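Local atomic coordinates of alpha-L-rhamnosidase (Streptomyces avermitilis, PDB entry 3W5M), a protein that hydrolyses terminal non-reducing alpha-L-rhamnose residues from alpha-L-rhamnosides, releasing L-rhamnose from citrus flavonoids and from gum arabic. Residues N929-R941 with A958-W971. Numbering follows the deposited sequence.
Sequences NIAGIAPGRAGYR and ATFASLHGPVSTRW
Ile933 points from the 929-941 segment onto the inner face of the antiparallel beta hairpin 958-971, whose strands are joined by a type I turn from Ser962 to Gly965. The hairpin belongs to one sheet of the C-terminal beta-sandwich domain and strand 934-935 to another, so the contact is packing between sheets, away from the annotated sites. Ile933 CG2 lies anti to the backbone N and reaches Val967 CG1 at 4.1 Å, close to Phe960 CB, while CG1 packs against Thr969 CG2 (3.8 Å), the two side chains running in opposite directions.

Ahead of Gly932, the first residue after the helix to leave helical angles, with positive phi, two carbonyls are gripped by side chains of the hairpin. Trp971 NE1 donates to Ile930 O at 2.7 Å; the N-H...O angle of 162° and an acceptor lying in the indole plane mark a straight, in-plane bond. Thr969, with chi1 60° placing OG1 between its backbone N and carbonyl carbon, donates to Ala931 O at 2.8 Å, tilted from the carbonyl plane. Ala931 CB meets Ala958 CB at 3.5 Å, and Phe600 of strand 600-604 touches both alanines.

Farther along, the Tyr940 ring is held between two residues: Pro935 CB lies over the centre of one face, and Phe960 CE2 sits toward the rim of the opposite face, 3.4 Å from Tyr940 CE1. The ring planes are 48° apart, an oblique pairing. A serine in place of Tyr940 would probably open a gap between Pro935 CB and Phe960 CE2, leaving the Phe960 ring without the tyrosine face it now meets.

At the turn, His964 presents its edge to Gly939 O, which lies in the ring plane 3.6 Å from His964 CD2. One water donates to both Tyr940 O and Ser962 OG, lying 2.7 Å from Ser962 OG.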
loop_
_atom_site.group_PDB
_atom_site.type_symbol
_atom_site.label_atom_id
_atom_site.label_comp_id
_atom_site.label_asym_id
_atom_site.label_seq_id
_atom_site.Cartn_x
_atom_site.Cartn_y
_atom_site.Cartn_z
ATOM N N ASN A 929 25.769 -7.679 -7.342
ATOM C CA ASN A 929 27.122 -8.198 -7.024
ATOM C C ASN A 929 27.245 -9.694 -6.806
ATOM O O ASN A 929 28.269 -10.296 -7.157
ATOM C CB ASN A 929 27.678 -7.457 -5.829
ATOM C CG ASN A 929 27.755 -5.968 -6.061
ATOM O OD1 ASN A 929 26.987 -5.200 -5.490
ATOM N ND2 ASN A 929 28.676 -5.547 -6.913
ATOM N N ILE A 930 26.210 -10.324 -6.257
ATOM C CA ILE A 930 26.253 -11.765 -6.107
ATOM C C ILE A 930 25.685 -12.376 -7.368
ATOM O O ILE A 930 26.305 -13.247 -7.981
ATOM C CB ILE A 930 25.520 -12.270 -4.825
ATOM C CG1 ILE A 930 26.114 -11.591 -3.588
ATOM C CG2 ILE A 930 25.562 -13.805 -4.764
ATOM C CD1 ILE A 930 25.373 -11.822 -2.276
ATOM N N ALA A 931 24.500 -11.912 -7.777
ATOM C CA ALA A 931 23.934 -12.360 -9.047
ATOM C C ALA A 931 24.697 -11.721 -10.234
ATOM O O ALA A 931 24.801 -12.308 -11.295
ATOM C CB ALA A 931 22.441 -12.047 -9.099
ATOM N N GLY A 932 25.249 -10.532 -10.033
ATOM C CA GLY A 932 26.031 -9.890 -11.087
ATOM C C GLY A 932 25.173 -9.379 -12.235
ATOM O O GLY A 932 25.510 -9.581 -13.408
ATOM N N ILE A 933 24.064 -8.715 -11.896
ATOM C CA ILE A 933 23.129 -8.178 -12.897
ATOM C C ILE A 933 22.858 -6.734 -12.541
ATOM O O ILE A 933 22.231 -6.455 -11.521
ATOM C CB ILE A 933 21.789 -8.961 -12.934
ATOM C CG1 ILE A 933 22.030 -10.405 -13.383
ATOM C CG2 ILE A 933 20.777 -8.251 -13.849
ATOM C CD1 ILE A 933 20.782 -11.280 -13.426
ATOM N N ALA A 934 23.357 -5.803 -13.353
ATOM C CA ALA A 934 23.201 -4.371 -13.064
ATOM C C ALA A 934 23.129 -3.620 -14.387
ATOM O O ALA A 934 23.639 -4.104 -15.366
ATOM C CB ALA A 934 24.365 -3.855 -12.226
ATOM N N PRO A 935 22.456 -2.465 -14.427
ATOM C CA PRO A 935 22.351 -1.818 -15.750
ATOM C C PRO A 935 23.580 -0.962 -16.087
ATOM O O PRO A 935 23.874 -0.017 -15.369
ATOM C CB PRO A 935 21.104 -0.951 -15.614
ATOM C CG PRO A 935 20.976 -0.664 -14.151
ATOM C CD PRO A 935 21.612 -1.804 -13.404
ATOM N N GLY A 936 24.284 -1.304 -17.167
ATOM C CA GLY A 936 25.367 -0.457 -17.702
ATOM C C GLY A 936 24.844 0.767 -18.438
ATOM O O GLY A 936 25.444 1.849 -18.395
ATOM N N ARG A 937 23.727 0.595 -19.133
ATOM C CA ARG A 937 22.976 1.722 -19.661
ATOM C C ARG A 937 21.540 1.587 -19.157
ATOM O O ARG A 937 21.096 0.481 -18.849
ATOM C CB ARG A 937 22.985 1.735 -21.194
ATOM C CG ARG A 937 24.315 2.146 -21.827
ATOM C CD ARG A 937 24.224 2.092 -23.357
ATOM N NE ARG A 937 23.070 2.858 -23.860
ATOM C CZ ARG A 937 22.437 2.638 -25.013
ATOM N NH1 ARG A 937 22.819 1.665 -25.840
ATOM N NH2 ARG A 937 21.405 3.399 -25.338
ATOM N N ALA A 938 20.827 2.707 -19.079
ATOM C CA ALA A 938 19.488 2.735 -18.516
ATOM C C ALA A 938 18.587 1.704 -19.173
ATOM O O ALA A 938 18.607 1.502 -20.407
ATOM C CB ALA A 938 18.877 4.117 -18.609
ATOM N N GLY A 939 17.828 1.019 -18.332
ATOM C CA GLY A 939 16.897 -0.001 -18.800
ATOM C C GLY A 939 17.557 -1.286 -19.248
ATOM O O GLY A 939 16.913 -2.110 -19.895
ATOM N N TYR A 940 18.837 -1.482 -18.903
ATOM C CA TYR A 940 19.578 -2.703 -19.253
ATOM C C TYR A 940 19.805 -2.875 -20.765
ATOM O O TYR A 940 19.995 -4.006 -21.242
ATOM C CB TYR A 940 18.933 -3.968 -18.664
ATOM C CG TYR A 940 18.950 -4.001 -17.168
ATOM C CD1 TYR A 940 17.997 -3.305 -16.419
ATOM C CD2 TYR A 940 19.942 -4.723 -16.491
ATOM C CE1 TYR A 940 18.032 -3.309 -15.024
ATOM C CE2 TYR A 940 19.984 -4.745 -15.106
ATOM C CZ TYR A 940 19.038 -4.042 -14.377
ATOM O OH TYR A 940 19.102 -4.075 -12.991
ATOM N N ARG A 941 19.783 -1.768 -21.505
ATOM C CA ARG A 941 20.215 -1.778 -22.907
ATOM C C ARG A 941 21.628 -2.356 -23.007
ATOM O O ARG A 941 21.981 -3.011 -23.994
ATOM C CB ARG A 941 20.179 -0.367 -23.503
ATOM C CG ARG A 941 20.200 -0.370 -25.023
ATOM C CD ARG A 941 19.188 -1.379 -25.554
ATOM N NE ARG A 941 19.240 -1.517 -27.006
ATOM C CZ ARG A 941 18.663 -0.676 -27.860
ATOM N NH1 ARG A 941 17.984 0.379 -27.425
ATOM N NH2 ARG A 941 18.769 -0.890 -29.159
ATOM N N ALA A 958 20.513 -16.559 -11.061
ATOM C CA ALA A 958 19.495 -15.502 -11.044
ATOM C C ALA A 958 18.863 -15.347 -12.418
ATOM O O ALA A 958 19.500 -15.619 -13.446
ATOM C CB ALA A 958 20.112 -14.182 -10.618
ATOM N N THR A 959 17.605 -14.909 -12.448
ATOM C CA THR A 959 16.994 -14.454 -13.695
ATOM C C THR A 959 16.220 -13.165 -13.406
ATOM O O THR A 959 15.376 -13.131 -12.493
ATOM C CB THR A 959 16.034 -15.505 -14.281
ATOM O OG1 THR A 959 16.743 -16.726 -14.540
ATOM C CG2 THR A 959 15.402 -14.994 -15.595
ATOM N N PHE A 960 16.530 -12.113 -14.158
ATOM C CA PHE A 960 15.843 -10.840 -14.063
ATOM C C PHE A 960 14.959 -10.680 -15.297
ATOM O O PHE A 960 15.448 -10.773 -16.416
ATOM C CB PHE A 960 16.859 -9.709 -13.970
ATOM C CG PHE A 960 16.264 -8.341 -14.050
ATOM C CD1 PHE A 960 15.239 -7.939 -13.183
ATOM C CD2 PHE A 960 16.741 -7.432 -14.990
ATOM C CE1 PHE A 960 14.714 -6.667 -13.261
ATOM C CE2 PHE A 960 16.201 -6.163 -15.086
ATOM C CZ PHE A 960 15.181 -5.782 -14.229
ATOM N N ALA A 961 13.655 -10.451 -15.091
ATOM C CA ALA A 961 12.720 -10.267 -16.205
ATOM C C ALA A 961 12.783 -8.801 -16.651
ATOM O O ALA A 961 11.959 -7.967 -16.228
ATOM C CB ALA A 961 11.304 -10.626 -15.772
ATOM N N SER A 962 13.772 -8.458 -17.471
ATOM C CA SER A 962 13.894 -7.077 -17.935
ATOM C C SER A 962 12.840 -6.785 -19.005
ATOM O O SER A 962 12.229 -7.711 -19.554
ATOM C CB SER A 962 15.309 -6.794 -18.475
ATOM O OG SER A 962 15.412 -7.186 -19.825
ATOM N N LEU A 963 12.667 -5.501 -19.353
ATOM C CA LEU A 963 11.746 -5.147 -20.468
ATOM C C LEU A 963 12.146 -5.748 -21.835
ATOM O O LEU A 963 11.265 -6.044 -22.663
ATOM C CB LEU A 963 11.515 -3.627 -20.598
ATOM C CG LEU A 963 11.067 -2.879 -19.329
ATOM C CD1 LEU A 963 10.611 -1.463 -19.681
ATOM C CD2 LEU A 963 9.934 -3.629 -18.633
ATOM N N HIS A 964 13.450 -5.970 -22.047
ATOM C CA HIS A 964 13.937 -6.592 -23.276
ATOM C C HIS A 964 13.826 -8.127 -23.239
ATOM O O HIS A 964 14.077 -8.777 -24.237
ATOM C CB HIS A 964 15.377 -6.186 -23.536
ATOM C CG HIS A 964 15.550 -4.710 -23.748
ATOM N ND1 HIS A 964 15.371 -4.110 -24.974
ATOM C CD2 HIS A 964 15.909 -3.720 -22.896
ATOM C CE1 HIS A 964 15.603 -2.811 -24.867
ATOM N NE2 HIS A 964 15.918 -2.545 -23.613
ATOM N N GLY A 965 13.441 -8.676 -22.088
ATOM C CA GLY A 965 13.339 -10.137 -21.893
ATOM C C GLY A 965 14.300 -10.609 -20.801
ATOM O O GLY A 965 14.958 -9.783 -20.118
ATOM N N PRO A 966 14.421 -11.935 -20.628
ATOM C CA PRO A 966 15.188 -12.425 -19.468
ATOM C C PRO A 966 16.703 -12.170 -19.548
ATOM O O PRO A 966 17.333 -12.351 -20.598
ATOM C CB PRO A 966 14.849 -13.925 -19.416
ATOM C CG PRO A 966 14.434 -14.277 -20.806
ATOM C CD PRO A 966 13.872 -13.032 -21.449
ATOM N N VAL A 967 17.252 -11.703 -18.435
ATOM C CA VAL A 967 18.683 -11.578 -18.254
ATOM C C VAL A 967 19.035 -12.585 -17.162
ATOM O O VAL A 967 18.610 -12.429 -16.022
ATOM C CB VAL A 967 19.080 -10.155 -17.857
ATOM C CG1 VAL A 967 20.577 -10.077 -17.562
ATOM C CG2 VAL A 967 18.722 -9.206 -18.996
ATOM N N SER A 968 19.775 -13.638 -17.520
ATOM C CA SER A 968 20.100 -14.695 -16.558
ATOM C C SER A 968 21.591 -14.856 -16.319
ATOM O O SER A 968 22.400 -14.586 -17.210
ATOM C CB SER A 968 19.512 -16.025 -17.003
ATOM O OG SER A 968 18.119 -15.859 -17.214
ATOM N N THR A 969 21.933 -15.273 -15.100
ATOM C CA THR A 969 23.308 -15.608 -14.724
ATOM C C THR A 969 23.325 -16.893 -13.900
ATOM O O THR A 969 22.355 -17.221 -13.222
ATOM C CB THR A 969 24.024 -14.513 -13.898
ATOM O OG1 THR A 969 23.305 -14.271 -12.675
ATOM C CG2 THR A 969 24.178 -13.220 -14.679
ATOM N N ARG A 970 24.429 -17.635 -14.003
ATOM C CA ARG A 970 24.661 -18.802 -13.177
ATOM C C ARG A 970 26.164 -18.976 -13.096
ATOM O O ARG A 970 26.819 -19.151 -14.127
ATOM C CB ARG A 970 24.034 -20.041 -13.784
ATOM C CG ARG A 970 24.233 -21.267 -12.909
ATOM C CD ARG A 970 23.348 -22.408 -13.364
ATOM N NE ARG A 970 23.903 -23.699 -12.973
ATOM C CZ ARG A 970 23.660 -24.847 -13.606
ATOM N NH1 ARG A 970 22.869 -24.879 -14.677
ATOM N NH2 ARG A 970 24.219 -25.970 -13.174
ATOM N N TRP A 971 26.706 -18.905 -11.891
ATOM C CA TRP A 971 28.138 -19.102 -11.709
ATOM C C TRP A 971 28.449 -20.041 -10.552
ATOM O O TRP A 971 27.657 -20.180 -9.610
ATOM C CB TRP A 971 28.885 -17.772 -11.563
ATOM C CG TRP A 971 28.523 -16.915 -10.382
ATOM C CD1 TRP A 971 27.630 -15.878 -10.370
ATOM C CD2 TRP A 971 29.079 -16.979 -9.063
ATOM N NE1 TRP A 971 27.582 -15.304 -9.120
ATOM C CE2 TRP A 971 28.467 -15.956 -8.301
ATOM C CE3 TRP A 971 30.036 -17.804 -8.444
ATOM C CZ2 TRP A 971 28.769 -15.742 -6.946
ATOM C CZ3 TRP A 971 30.339 -17.582 -7.092
ATOM C CH2 TRP A 971 29.700 -16.565 -6.366
HETATM O O HOH W 1 16.258 0.485 -22.330
HETATM O O HOH W 2 17.637 -6.261 -21.146
#